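Local coordinates for protein flagellin hook IN motif family (Aeromonas hydrophila subsp. hydrophila, PDB 6XI1) that probably forms part of the extender of a bacterial RTX adhesin, a string of beta-sandwich repeats with calcium-bound junctions that extends the adhesive end toward its target, at residues E378-A383 with A429-T434; V339-V344 with T371-A376; E102-T107 with I122-V127; G33-D38 with Y88-S93; L204-T209 with T231-A236. All blocks are in the same frame, centred on the assembly; numbering follows the deposited sequence.

Overall arrangement
The four beta sandwiches follow one another in a long rod, and all five contacts sit at or beside the calcium sites of the junctions between them. Interactions 3 and 4, centres 8 Å apart, share one calcium ion at the junction of the first two sandwiches. The centre of interaction 5 lies about 5 Å from the centre of the chain, at the junction of the second and third. Interactions 1 and 2 lie 10 Å apart between their centres, touch, and share a calcium ion next to the fourth sandwich. From interaction 5 the centres of interactions 2 and 3 are 57 and 59 Å away, and interactions 2 and 3 are on opposite sides of the chain centre.

Interaction 1: residues E378-A383 with A429-T434. With CA (calcium ion), chain V; GOL (glycerol), chain E.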
# COMPACT_ATOMS: atom_id res chain seq x y z
N GLU A 378 5.74 -12.50 51.90
CA GLU A 378 7.01 -13.12 52.39
C GLU A 378 7.32 -12.71 53.83
O GLU A 378 8.34 -13.20 54.37
CB GLU A 378 8.16 -12.78 51.45
CG GLU A 378 7.95 -13.33 50.04
CD GLU A 378 9.21 -13.43 49.17
OE1 GLU A 378 10.37 -13.13 49.65
OE2 GLU A 378 9.00 -13.64 47.97
N ALA A 379 6.44 -11.94 54.48
CA ALA A 379 6.65 -11.41 55.85
C ALA A 379 6.07 -12.42 56.85
O ALA A 379 5.13 -12.08 57.60
CB ALA A 379 5.96 -10.09 56.04
N LYS A 380 6.62 -13.63 56.86
CA LYS A 380 6.30 -14.61 57.90
C LYS A 380 7.45 -15.61 58.02
O LYS A 380 8.31 -15.63 57.16
CB LYS A 380 4.95 -15.25 57.61
CG LYS A 380 4.84 -15.93 56.27
CD LYS A 380 3.42 -16.38 55.96
CE LYS A 380 3.34 -17.10 54.63
NZ LYS A 380 1.99 -17.68 54.40
N PHE A 381 7.43 -16.34 59.12
CA PHE A 381 8.48 -17.32 59.47
C PHE A 381 8.01 -18.70 59.03
O PHE A 381 6.80 -18.97 58.95
CB PHE A 381 8.81 -17.23 60.96
CG PHE A 381 9.49 -15.94 61.32
CD1 PHE A 381 10.86 -15.81 61.23
CD2 PHE A 381 8.73 -14.85 61.73
CE1 PHE A 381 11.46 -14.60 61.54
CE2 PHE A 381 9.32 -13.63 62.00
CZ PHE A 381 10.70 -13.53 61.96
N LEU A 382 8.99 -19.56 58.79
CA LEU A 382 8.76 -21.02 58.77
C LEU A 382 8.63 -21.48 60.22
O LEU A 382 9.55 -21.29 61.02
CB LEU A 382 9.92 -21.71 58.05
CG LEU A 382 10.07 -21.34 56.58
CD1 LEU A 382 11.36 -21.90 56.01
CD2 LEU A 382 8.86 -21.81 55.78
N ALA A 383 7.49 -22.06 60.56
CA ALA A 383 7.26 -22.59 61.92
C ALA A 383 8.07 -23.88 62.06
O ALA A 383 8.15 -24.60 61.08
CB ALA A 383 5.78 -22.81 62.12
N ALA A 429 14.26 -19.29 60.21
CA ALA A 429 14.16 -18.75 58.84
C ALA A 429 12.78 -18.13 58.58
O ALA A 429 11.76 -18.64 59.09
CB ALA A 429 14.45 -19.82 57.85
N SER A 430 12.78 -17.08 57.76
CA SER A 430 11.55 -16.57 57.12
C SER A 430 11.19 -17.47 55.93
O SER A 430 12.00 -18.33 55.55
CB SER A 430 11.70 -15.11 56.72
OG SER A 430 12.69 -14.98 55.75
N VAL A 431 9.99 -17.29 55.37
CA VAL A 431 9.48 -18.19 54.30
C VAL A 431 10.38 -18.13 53.05
O VAL A 431 10.43 -19.13 52.34
CB VAL A 431 8.02 -17.92 53.94
CG1 VAL A 431 7.13 -18.35 55.10
CG2 VAL A 431 7.79 -16.46 53.56
N ASP A 432 11.12 -17.06 52.78
CA ASP A 432 12.01 -17.03 51.58
C ASP A 432 13.37 -17.67 51.89
O ASP A 432 14.22 -17.61 51.04
CB ASP A 432 12.21 -15.60 51.06
CG ASP A 432 13.12 -14.73 51.92
OD1 ASP A 432 13.52 -15.18 53.01
OD2 ASP A 432 13.46 -13.62 51.47
N GLY A 433 13.58 -18.25 53.08
CA GLY A 433 14.84 -18.92 53.42
C GLY A 433 15.81 -18.02 54.16
O GLY A 433 16.86 -18.56 54.59
N THR A 434 15.51 -16.72 54.36
CA THR A 434 16.44 -15.83 55.09
C THR A 434 16.57 -16.30 56.54
O THR A 434 15.53 -16.53 57.22
CB THR A 434 15.97 -14.36 55.05
OG1 THR A 434 15.69 -14.00 53.69
CG2 THR A 434 16.99 -13.48 55.72
CA CA V . 12.28 -12.05 50.00
C1 GOL E . 13.62 -23.66 59.75
O1 GOL E . 14.73 -22.89 60.20
C2 GOL E . 12.39 -23.55 60.65
O2 GOL E . 12.20 -24.78 61.34
C3 GOL E . 12.42 -22.47 61.71
O3 GOL E . 12.16 -21.16 61.20
O HOH W 1 10.86 -14.02 53.77
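The F381 ring meets the other segment at its edge: A429 O lies close to the ring plane, 3.7 Å from CD1 of F381, while the ring also packs on L368 and V370 of strand 361-371. The other flat groups are the carboxylates of E378 and D432, whose side chains cross at about a right angle with their planes 67° apart. Each gives one oxygen to the same calcium ion, E378 OE1 at 2.2 Å from the metal and D432 OD2 at 2.5 Å. N340, D341, D372 and D374 complete this site. The other D432 oxygen, OD1, is gripped twice, by T434 OG1 and by T434 N, the latter bond closing an Asx turn; together they fix the rotation of the carboxylate, so that OD2 stays turned to the metal.

Between the backbones there is a single bridge, F381 with S430. V431 N binds K380 O (3.0 Å) and L382 N binds A429 O (2.9 Å). V431 carries the apolar packing: its CG1 rests 3.5 Å from K380 CG, brought near by a K380 chi1 of 58°, and also meets L382 CD2. A water accepts hydrogen bonds from D432 N and S430 OG and donates one to E378 O. A glycerol, probably from the crystallisation liquor, joins L382 O to A429 N through its O3, continuing the line of backbone bonds.

Two carboxylates meeting this closely would be expected to repel one another, so the ion between them probably offsets their charge and adds to the backbone bonds that join the two loops.

Interaction 2: residues V339-V344 with T371-A376. With CA (calcium ion), chain V; CA (calcium ion), chain T; CA (calcium ion), chain S; CA (calcium ion), chain U.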
# COMPACT_ATOMS: atom_id res chain seq x y z
N VAL A 339 14.04 -11.24 41.40
CA VAL A 339 14.93 -12.05 42.26
C VAL A 339 14.60 -11.82 43.72
O VAL A 339 14.11 -10.70 44.08
CB VAL A 339 16.42 -11.79 42.00
CG1 VAL A 339 16.77 -12.21 40.57
CG2 VAL A 339 16.82 -10.36 42.34
N ASN A 340 14.80 -12.84 44.53
CA ASN A 340 14.63 -12.72 45.99
C ASN A 340 15.44 -11.55 46.54
O ASN A 340 16.64 -11.39 46.21
CB ASN A 340 15.02 -13.97 46.78
CG ASN A 340 14.53 -13.84 48.20
OD1 ASN A 340 13.35 -13.57 48.44
ND2 ASN A 340 15.46 -13.93 49.14
N ASP A 341 14.78 -10.77 47.40
CA ASP A 341 15.43 -9.88 48.39
C ASP A 341 15.36 -10.53 49.77
O ASP A 341 14.26 -11.02 50.19
CB ASP A 341 14.77 -8.50 48.40
CG ASP A 341 15.12 -7.68 47.18
OD1 ASP A 341 14.71 -8.06 46.09
OD2 ASP A 341 15.87 -6.70 47.35
N ALA A 342 16.50 -10.63 50.42
CA ALA A 342 16.63 -11.16 51.80
C ALA A 342 15.66 -10.37 52.69
O ALA A 342 15.61 -9.12 52.61
CB ALA A 342 18.04 -11.06 52.32
N ALA A 343 14.91 -11.10 53.50
CA ALA A 343 14.03 -10.54 54.52
C ALA A 343 14.87 -9.79 55.55
O ALA A 343 16.06 -10.14 55.75
CB ALA A 343 13.23 -11.65 55.15
N VAL A 344 14.29 -8.74 56.11
CA VAL A 344 14.87 -7.98 57.24
C VAL A 344 14.21 -8.48 58.52
O VAL A 344 13.03 -8.25 58.73
CB VAL A 344 14.74 -6.46 57.04
CG1 VAL A 344 15.39 -5.70 58.18
CG2 VAL A 344 15.37 -6.07 55.71
N THR A 371 10.11 -8.18 57.81
CA THR A 371 9.60 -7.41 56.66
C THR A 371 10.44 -7.80 55.45
O THR A 371 11.67 -8.05 55.59
CB THR A 371 9.66 -5.90 56.94
OG1 THR A 371 8.78 -5.62 58.02
CG2 THR A 371 9.23 -5.08 55.75
N ASP A 372 9.82 -7.83 54.28
CA ASP A 372 10.42 -8.36 53.04
C ASP A 372 10.04 -7.43 51.88
O ASP A 372 8.84 -7.16 51.67
CB ASP A 372 9.97 -9.81 52.85
CG ASP A 372 10.89 -10.55 51.89
OD1 ASP A 372 11.14 -10.01 50.79
OD2 ASP A 372 11.40 -11.63 52.29
N VAL A 373 11.05 -6.89 51.21
CA VAL A 373 10.89 -6.03 49.99
C VAL A 373 10.00 -6.74 48.95
O VAL A 373 9.27 -6.06 48.19
CB VAL A 373 12.31 -5.67 49.49
CG1 VAL A 373 12.36 -5.33 48.00
CG2 VAL A 373 12.83 -4.53 50.33
N ASP A 374 10.02 -8.07 48.91
CA ASP A 374 9.29 -8.88 47.92
C ASP A 374 7.81 -8.97 48.28
O ASP A 374 7.09 -9.58 47.50
CB ASP A 374 9.88 -10.28 47.76
CG ASP A 374 11.33 -10.23 47.31
OD1 ASP A 374 11.63 -9.47 46.39
OD2 ASP A 374 12.14 -10.89 47.93
N GLY A 375 7.40 -8.45 49.44
CA GLY A 375 5.98 -8.23 49.74
C GLY A 375 5.57 -8.79 51.10
O GLY A 375 6.30 -9.60 51.69
N ALA A 376 4.40 -8.37 51.55
CA ALA A 376 3.73 -8.88 52.77
C ALA A 376 3.60 -10.41 52.70
O ALA A 376 3.69 -11.05 53.76
CB ALA A 376 2.39 -8.20 52.91
CA CA V . 12.28 -12.05 50.00
CA CA T . 12.98 -8.67 44.54
CA CA S . 16.55 -6.87 44.96
CA CA U . 5.33 -10.85 46.60
O HOH W 2 17.58 -8.97 45.60
O HOH W 3 13.70 -7.17 52.35
O HOH W 4 18.49 -5.89 45.93
O HOH W 5 3.69 -9.09 47.01
O HOH W 6 6.87 -12.66 46.59
O HOH W 7 6.02 -9.61 44.78
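Residues 339-344 and 371-374 run antiparallel, their end-to-end directions 174° apart, and V344 and T371 form a hydrogen-bonded pair in which V344 N meets T371 O at 2.8 Å and T371 N returns to V344 O. Past A343 and D372 the chains part, and acidic side chains with their calcium ions fill the interval.

D372 grips one ion with both carboxylate oxygens, OD1 and OD2 each 2.5 Å from it; its CG is anti to the backbone N (chi1 -161°), which carries the group over to the 339-344 side. D341 O and D374 OD2 bind the same ion, and N340, E378 and D432 complete the site. D372 OD1 also accepts D374 N on its anti lone pair, closing an Asx turn within the type I turn D372-G375.

The D374 carboxylate is divided between two ions. OD2 takes D341 N on its syn lone pair at 2.7 Å besides binding the first calcium, whereas OD1 binds a second, 2.4 Å away, together with V339 O and D341 OD1. D341 OD1 in turn bridges to a third ion, which D341 OD2 also binds. V373 CG1 packs 3.7 Å from D341 CG, and a water links A342 O to V373 N.

D372 OD1 comes within 3.2 Å of D374 OD2, and D341 OD1 within 3.4 Å of D374 OD1, approaches expected to be costly without the metals. Calcium probably offsets this charge, and through E249 and L310 at the second ion it ties consecutive sandwiches together, consistent with an adhesin whose extension depends on it.

Interaction 3: residues E102-T107 with I122-V127. With CA (calcium ion), chain L.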
# COMPACT_ATOMS: atom_id res chain seq x y z
N GLU A 102 -11.09 7.59 -54.83
CA GLU A 102 -12.38 7.03 -55.33
C GLU A 102 -12.91 7.97 -56.42
O GLU A 102 -12.86 9.17 -56.22
CB GLU A 102 -13.39 6.88 -54.20
CG GLU A 102 -14.72 6.29 -54.63
CD GLU A 102 -15.74 6.13 -53.50
OE1 GLU A 102 -15.37 6.40 -52.35
OE2 GLU A 102 -16.93 5.77 -53.79
N THR A 103 -13.35 7.45 -57.55
CA THR A 103 -13.75 8.26 -58.73
C THR A 103 -15.26 8.21 -58.92
O THR A 103 -15.89 7.19 -58.64
CB THR A 103 -12.99 7.87 -60.01
OG1 THR A 103 -13.28 6.53 -60.35
CG2 THR A 103 -11.49 8.04 -59.90
N LYS A 104 -15.83 9.30 -59.38
CA LYS A 104 -17.23 9.36 -59.87
C LYS A 104 -17.21 10.00 -61.26
O LYS A 104 -16.67 11.12 -61.39
CB LYS A 104 -18.10 10.18 -58.91
CG LYS A 104 -19.57 10.23 -59.28
CD LYS A 104 -20.34 11.13 -58.40
CE LYS A 104 -21.83 10.85 -58.42
NZ LYS A 104 -22.40 11.06 -59.76
N VAL A 105 -17.78 9.33 -62.26
CA VAL A 105 -17.70 9.80 -63.67
C VAL A 105 -19.08 10.30 -64.05
O VAL A 105 -20.05 9.56 -63.79
CB VAL A 105 -17.17 8.71 -64.61
CG1 VAL A 105 -17.30 9.11 -66.07
CG2 VAL A 105 -15.72 8.38 -64.28
N GLU A 106 -19.16 11.54 -64.53
CA GLU A 106 -20.43 12.17 -64.95
C GLU A 106 -20.27 12.60 -66.40
O GLU A 106 -19.16 13.05 -66.79
CB GLU A 106 -20.77 13.36 -64.07
CG GLU A 106 -20.63 13.08 -62.59
CD GLU A 106 -21.20 14.14 -61.67
OE1 GLU A 106 -21.22 15.34 -62.04
OE2 GLU A 106 -21.65 13.76 -60.58
N THR A 107 -21.34 12.47 -67.18
CA THR A 107 -21.34 12.81 -68.63
C THR A 107 -22.42 13.83 -68.90
O THR A 107 -23.45 13.79 -68.26
CB THR A 107 -21.56 11.58 -69.52
OG1 THR A 107 -22.86 11.15 -69.14
CG2 THR A 107 -20.48 10.55 -69.35
N ILE A 122 -16.66 14.06 -67.29
CA ILE A 122 -16.00 14.68 -66.11
C ILE A 122 -15.73 13.56 -65.10
O ILE A 122 -16.66 12.78 -64.82
CB ILE A 122 -16.88 15.80 -65.52
CG1 ILE A 122 -17.25 16.87 -66.56
CG2 ILE A 122 -16.22 16.43 -64.31
CD1 ILE A 122 -16.04 17.55 -67.17
N THR A 123 -14.49 13.44 -64.63
CA THR A 123 -14.11 12.56 -63.50
C THR A 123 -13.87 13.41 -62.25
O THR A 123 -13.01 14.35 -62.28
CB THR A 123 -12.88 11.72 -63.85
OG1 THR A 123 -13.18 11.02 -65.06
CG2 THR A 123 -12.53 10.76 -62.73
N ILE A 124 -14.54 13.04 -61.17
CA ILE A 124 -14.37 13.62 -59.81
C ILE A 124 -13.55 12.60 -59.02
O ILE A 124 -13.94 11.44 -59.03
CB ILE A 124 -15.71 13.88 -59.12
CG1 ILE A 124 -16.69 14.67 -59.99
CG2 ILE A 124 -15.48 14.57 -57.79
CD1 ILE A 124 -18.11 14.51 -59.54
N THR A 125 -12.45 13.02 -58.40
CA THR A 125 -11.59 12.12 -57.58
C THR A 125 -11.68 12.55 -56.10
O THR A 125 -11.58 13.73 -55.83
CB THR A 125 -10.14 12.05 -58.07
OG1 THR A 125 -10.18 11.55 -59.40
CG2 THR A 125 -9.29 11.11 -57.24
N GLY A 126 -11.91 11.59 -55.21
CA GLY A 126 -12.06 11.84 -53.78
C GLY A 126 -10.71 11.96 -53.09
O GLY A 126 -9.71 11.44 -53.63
N VAL A 127 -10.71 12.61 -51.94
CA VAL A 127 -9.56 12.61 -50.99
C VAL A 127 -10.06 12.14 -49.62
O VAL A 127 -11.26 12.32 -49.29
CB VAL A 127 -8.90 14.00 -50.91
CG1 VAL A 127 -8.30 14.44 -52.24
CG2 VAL A 127 -9.86 15.03 -50.39
CA CA L . -13.60 12.57 -48.96
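T103 and T125 lie side by side because of their torsions: chi1 of 62° puts T103 OG1 between its backbone N and carbonyl carbon and sends CG2 toward T125, whose OG1, at chi1 -60°, comes within 3.8 Å of that methyl. They are one pair of the antiparallel hairpin formed by strands 103-111 and 117-125, the last two strands of the first cadherin-like beta sandwich. The axes of 103-107 and 122-125 run 158° apart.

T103 with T125 and V105 with T123 are non-hydrogen-bonded pairs on one face, where T123 CG2 also slants across to T103 CB and V105 CG2 approaches T123 OG1 (3.7 Å). Alternating with them, on the other face, are the hydrogen-bonded pairs K104 with I124 and E106 with I122. K104 and I124 bond to each other twice, K104 N to I124 O and I124 N to K104 O, each 2.9 Å. E106 and I122 do the same, and G126 N extends the series to E102 O.

On this second face I122, I124 and E106 are buried, and both isoleucines pack on Y88 of strand 85-91. I124 CD1 rests 3.8 Å from E106 OE2, an apolar tip beside a carboxylate that is well supplied with donors. E106 OE2 accepts K104 NZ at 2.9 Å on its anti lone pair, in a salt bridge, and L75 N as well; K104 NZ also bonds to G73 O. E106 OE1 is held by Y88 OH and G76 N.

Past G126 the strand leads to the calcium junction, where V127 O binds an ion at 2.4 Å.

Interaction 4: residues G33-D38 with Y88-S93. With CA (calcium ion), chain M; CA (calcium ion), chain L.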
# COMPACT_ATOMS: atom_id res chain seq x y z
N GLY A 33 -12.53 16.20 -68.62
CA GLY A 33 -12.21 17.13 -67.54
C GLY A 33 -12.16 16.36 -66.25
O GLY A 33 -12.72 15.23 -66.20
N ALA A 34 -11.47 16.93 -65.26
CA ALA A 34 -11.21 16.28 -63.96
C ALA A 34 -11.27 17.35 -62.89
O ALA A 34 -10.80 18.48 -63.13
CB ALA A 34 -9.88 15.58 -63.98
N VAL A 35 -11.88 17.02 -61.75
CA VAL A 35 -11.84 17.84 -60.52
C VAL A 35 -11.51 16.87 -59.37
O VAL A 35 -11.82 15.68 -59.48
CB VAL A 35 -13.16 18.60 -60.28
CG1 VAL A 35 -13.42 19.62 -61.38
CG2 VAL A 35 -14.35 17.65 -60.12
N THR A 36 -10.78 17.36 -58.38
CA THR A 36 -10.47 16.63 -57.13
C THR A 36 -11.24 17.31 -56.02
O THR A 36 -11.21 18.56 -55.91
CB THR A 36 -8.95 16.54 -56.91
OG1 THR A 36 -8.42 15.84 -58.04
CG2 THR A 36 -8.57 15.80 -55.64
N GLU A 37 -11.88 16.51 -55.17
CA GLU A 37 -12.47 16.95 -53.90
C GLU A 37 -11.49 17.89 -53.19
O GLU A 37 -10.30 17.54 -53.18
CB GLU A 37 -12.78 15.71 -53.06
CG GLU A 37 -13.16 16.04 -51.63
CD GLU A 37 -13.29 14.84 -50.71
OE1 GLU A 37 -13.25 13.70 -51.18
OE2 GLU A 37 -13.45 15.07 -49.52
N ASP A 38 -11.99 19.00 -52.67
CA ASP A 38 -11.27 20.03 -51.87
C ASP A 38 -10.13 20.70 -52.67
O ASP A 38 -9.24 21.32 -52.03
CB ASP A 38 -10.75 19.42 -50.56
CG ASP A 38 -11.85 18.84 -49.67
OD1 ASP A 38 -12.95 19.42 -49.62
OD2 ASP A 38 -11.62 17.77 -49.05
N TYR A 88 -17.94 23.02 -66.31
CA TYR A 88 -18.50 22.07 -65.32
C TYR A 88 -18.33 22.68 -63.92
O TYR A 88 -17.22 23.19 -63.62
CB TYR A 88 -17.82 20.71 -65.43
CG TYR A 88 -18.21 19.76 -64.33
CD1 TYR A 88 -19.32 18.94 -64.47
CD2 TYR A 88 -17.48 19.70 -63.16
CE1 TYR A 88 -19.67 18.04 -63.47
CE2 TYR A 88 -17.84 18.84 -62.14
CZ TYR A 88 -18.92 17.98 -62.30
OH TYR A 88 -19.27 17.10 -61.31
N ASN A 89 -19.40 22.64 -63.13
CA ASN A 89 -19.42 23.10 -61.72
C ASN A 89 -20.05 22.00 -60.85
O ASN A 89 -21.04 21.42 -61.27
CB ASN A 89 -20.21 24.40 -61.53
CG ASN A 89 -19.48 25.59 -62.09
OD1 ASN A 89 -18.31 25.82 -61.82
ND2 ASN A 89 -20.16 26.34 -62.93
N VAL A 90 -19.45 21.71 -59.70
CA VAL A 90 -20.08 20.86 -58.65
C VAL A 90 -19.74 21.46 -57.29
O VAL A 90 -18.59 21.91 -57.10
CB VAL A 90 -19.68 19.38 -58.80
CG1 VAL A 90 -18.19 19.16 -58.57
CG2 VAL A 90 -20.51 18.47 -57.90
N ASP A 91 -20.74 21.49 -56.39
CA ASP A 91 -20.53 21.89 -54.97
C ASP A 91 -19.52 20.92 -54.35
O ASP A 91 -19.80 19.71 -54.33
CB ASP A 91 -21.84 21.89 -54.19
CG ASP A 91 -22.79 23.01 -54.56
OD1 ASP A 91 -22.32 24.07 -55.01
OD2 ASP A 91 -24.00 22.81 -54.42
N ASN A 92 -18.39 21.43 -53.89
CA ASN A 92 -17.39 20.65 -53.12
C ASN A 92 -18.06 19.87 -51.97
O ASN A 92 -17.62 18.75 -51.67
CB ASN A 92 -16.31 21.55 -52.57
CG ASN A 92 -15.13 20.78 -52.05
OD1 ASN A 92 -14.65 19.84 -52.68
ND2 ASN A 92 -14.64 21.19 -50.89
N SER A 93 -19.13 20.42 -51.38
CA SER A 93 -19.86 19.81 -50.24
C SER A 93 -20.47 18.47 -50.66
O SER A 93 -20.59 17.58 -49.81
CB SER A 93 -20.90 20.77 -49.68
OG SER A 93 -21.96 20.96 -50.61
CA CA M . -12.81 16.33 -47.68
CA CA L . -13.60 12.57 -48.96
O HOH W 8 -10.50 15.81 -46.92
O HOH W 9 -12.46 18.20 -46.30
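D38 and N92 meet at the calcium-binding end of the first beta sandwich, where strands 26-36 and 85-91 run out toward the next repeat. The touching parts, 35-38 and 88-92, point nearly the same way, 21° apart end to end, but are not backbone-bonded to each other: the CA atoms of V35 and V90 are 9.0 Å apart, and the apolar part of the contact is made by side chains across the sandwich interior.

V35 CG2 lies 4.2 Å from Y88 CE2, oblique to the ring, and 4.4 Å from V90 CG1. The same valine also touches I124 of strand 117-125 and L44 of strand 43-53, so this is apolar packing between strands, beside the polar end.

Toward the metals the packing turns polar. N92 swings its amide across to the other segment with CG anti to the backbone N (chi1 -168°) and holds D38 at both ends of that amide. N92 OD1 accepts D38 N at 2.8 Å, the donor tilted from the carbonyl plane. N92 ND2 gives a bond to D38 OD1, also 2.8 Å, on the anti lone pair and in the plane of the amide; the carboxylate stands 80° to that plane. With OD1 so engaged, the other oxygen, D38 OD2, is presented to calcium, which makes N92 a second-shell residue of the site.

D129, Q96 and two waters complete this site, and E37 enters it from the same segment. E37 OE2 bridges two ions, 2.3 Å from the one bound by D38 and 2.6 Å from the one that E37 OE1 also binds.

Interaction 5: residues L204-T209 with T231-A236; sequences LGEGET and TGVNDA. With CA (calcium ion), chain O; CA (calcium ion), chain R; CA (calcium ion), chain P.
G207 N reaches G232 O from well above the carbonyl plane, 59° out of it and not on a lone pair, although the hydrogen bond is only 3.0 Å long. The glycine backbone of G232 is unusually hemmed in: its CA lies 3.2 Å from G205 O in a CH...O contact and 3.6 Å from L204 CB. G232 N, by contrast, meets E208 O almost head-on at 2.7 Å.

The 204-209 side is a type II turn from G205 to E208, closed by E208 N to G205 O and braced by G205 N on E208 OE1. Here strand 223-231 of the second beta sandwich passes into the calcium junction with the third, and the turn packs on the departing chain just before the metals. T209 and T231, side by side, form an antiparallel non-hydrogen-bonded pair, with T209 CG2 3.7 Å from T231 OG1.

The E206 side chain bends at chi2 (72°) to put its OE1 2.7 Å from N234 N, on the anti side and 30° out of the carboxylate plane. The bond holds the backbone of N234, whose side-chain OD1 binds one calcium together with D235 O. L204 O and V233 O sit 3.2 Å apart because both hold another ion, which D235 OD1 also binds; E143, Q202 and D268 complete that site. D235 OD1 bridges onward to a third calcium, bound by D235 OD2 at 2.4 Å.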
# COMPACT_ATOMS: atom_id res chain seq x y z
N LEU A 204 3.08 0.96 -6.08
CA LEU A 204 2.52 2.33 -5.92
C LEU A 204 2.05 2.51 -4.48
O LEU A 204 1.38 1.65 -3.87
CB LEU A 204 1.38 2.57 -6.92
CG LEU A 204 1.76 2.52 -8.39
CD1 LEU A 204 0.46 2.49 -9.23
CD2 LEU A 204 2.64 3.72 -8.78
N GLY A 205 2.44 3.65 -3.92
CA GLY A 205 2.03 4.00 -2.56
C GLY A 205 0.66 4.67 -2.59
O GLY A 205 0.09 4.86 -3.67
N GLU A 206 0.17 5.00 -1.41
CA GLU A 206 -1.17 5.59 -1.21
C GLU A 206 -1.30 6.85 -2.07
O GLU A 206 -0.47 7.78 -1.93
CB GLU A 206 -1.41 5.86 0.28
CG GLU A 206 -2.84 6.31 0.57
CD GLU A 206 -3.94 5.25 0.46
OE1 GLU A 206 -3.71 4.02 0.73
OE2 GLU A 206 -5.07 5.68 0.16
N GLY A 207 -2.28 6.86 -2.98
CA GLY A 207 -2.55 8.04 -3.83
C GLY A 207 -1.50 8.28 -4.90
O GLY A 207 -1.66 9.25 -5.68
N GLU A 208 -0.48 7.44 -5.03
CA GLU A 208 0.53 7.63 -6.08
C GLU A 208 -0.08 7.18 -7.42
O GLU A 208 -0.75 6.16 -7.45
CB GLU A 208 1.75 6.78 -5.77
CG GLU A 208 2.90 7.03 -6.68
CD GLU A 208 4.16 6.28 -6.30
OE1 GLU A 208 4.10 5.39 -5.44
OE2 GLU A 208 5.21 6.58 -6.94
N THR A 209 0.21 7.88 -8.49
CA THR A 209 -0.42 7.63 -9.82
C THR A 209 0.60 7.21 -10.84
O THR A 209 1.84 7.52 -10.74
CB THR A 209 -1.24 8.82 -10.33
OG1 THR A 209 -0.30 9.88 -10.47
CG2 THR A 209 -2.42 9.20 -9.46
N THR A 231 -3.99 4.32 -9.69
CA THR A 231 -3.76 4.95 -8.36
C THR A 231 -3.42 3.87 -7.36
O THR A 231 -4.18 2.89 -7.24
CB THR A 231 -4.97 5.81 -7.93
OG1 THR A 231 -5.18 6.82 -8.92
CG2 THR A 231 -4.70 6.47 -6.59
N GLY A 232 -2.33 4.09 -6.61
CA GLY A 232 -1.87 3.17 -5.56
C GLY A 232 -2.62 3.26 -4.26
O GLY A 232 -3.40 4.29 -4.03
N VAL A 233 -2.56 2.17 -3.49
CA VAL A 233 -3.02 2.15 -2.08
C VAL A 233 -1.83 1.71 -1.22
O VAL A 233 -0.92 1.00 -1.73
CB VAL A 233 -4.24 1.25 -1.85
CG1 VAL A 233 -5.48 1.74 -2.62
CG2 VAL A 233 -3.96 -0.20 -2.22
N ASN A 234 -1.87 2.10 0.04
CA ASN A 234 -0.83 1.68 1.01
C ASN A 234 -0.83 0.16 1.14
O ASN A 234 -1.92 -0.47 1.29
CB ASN A 234 -0.98 2.28 2.40
CG ASN A 234 0.25 1.95 3.21
OD1 ASN A 234 1.35 2.26 2.77
ND2 ASN A 234 0.07 1.30 4.34
N ASP A 235 0.36 -0.40 1.12
CA ASP A 235 0.67 -1.75 1.64
C ASP A 235 1.36 -1.66 3.01
O ASP A 235 2.33 -0.82 3.18
CB ASP A 235 1.56 -2.51 0.65
CG ASP A 235 0.78 -2.97 -0.59
OD1 ASP A 235 0.42 -2.12 -1.43
OD2 ASP A 235 0.40 -4.18 -0.60
N ALA A 236 0.81 -2.40 3.98
CA ALA A 236 1.33 -2.49 5.36
C ALA A 236 2.78 -2.93 5.24
O ALA A 236 3.09 -3.83 4.41
CB ALA A 236 0.50 -3.42 6.21
CA CA O . 0.73 -0.25 -2.86
CA CA R . 3.46 1.01 2.89
CA CA P . -1.39 -3.70 -2.14
O HOH W 10 1.89 4.16 0.91
O HOH W 11 -5.89 5.48 -3.21
O HOH W 12 -2.41 -2.69 -0.16
O HOH W 13 -2.07 -5.71 -1.20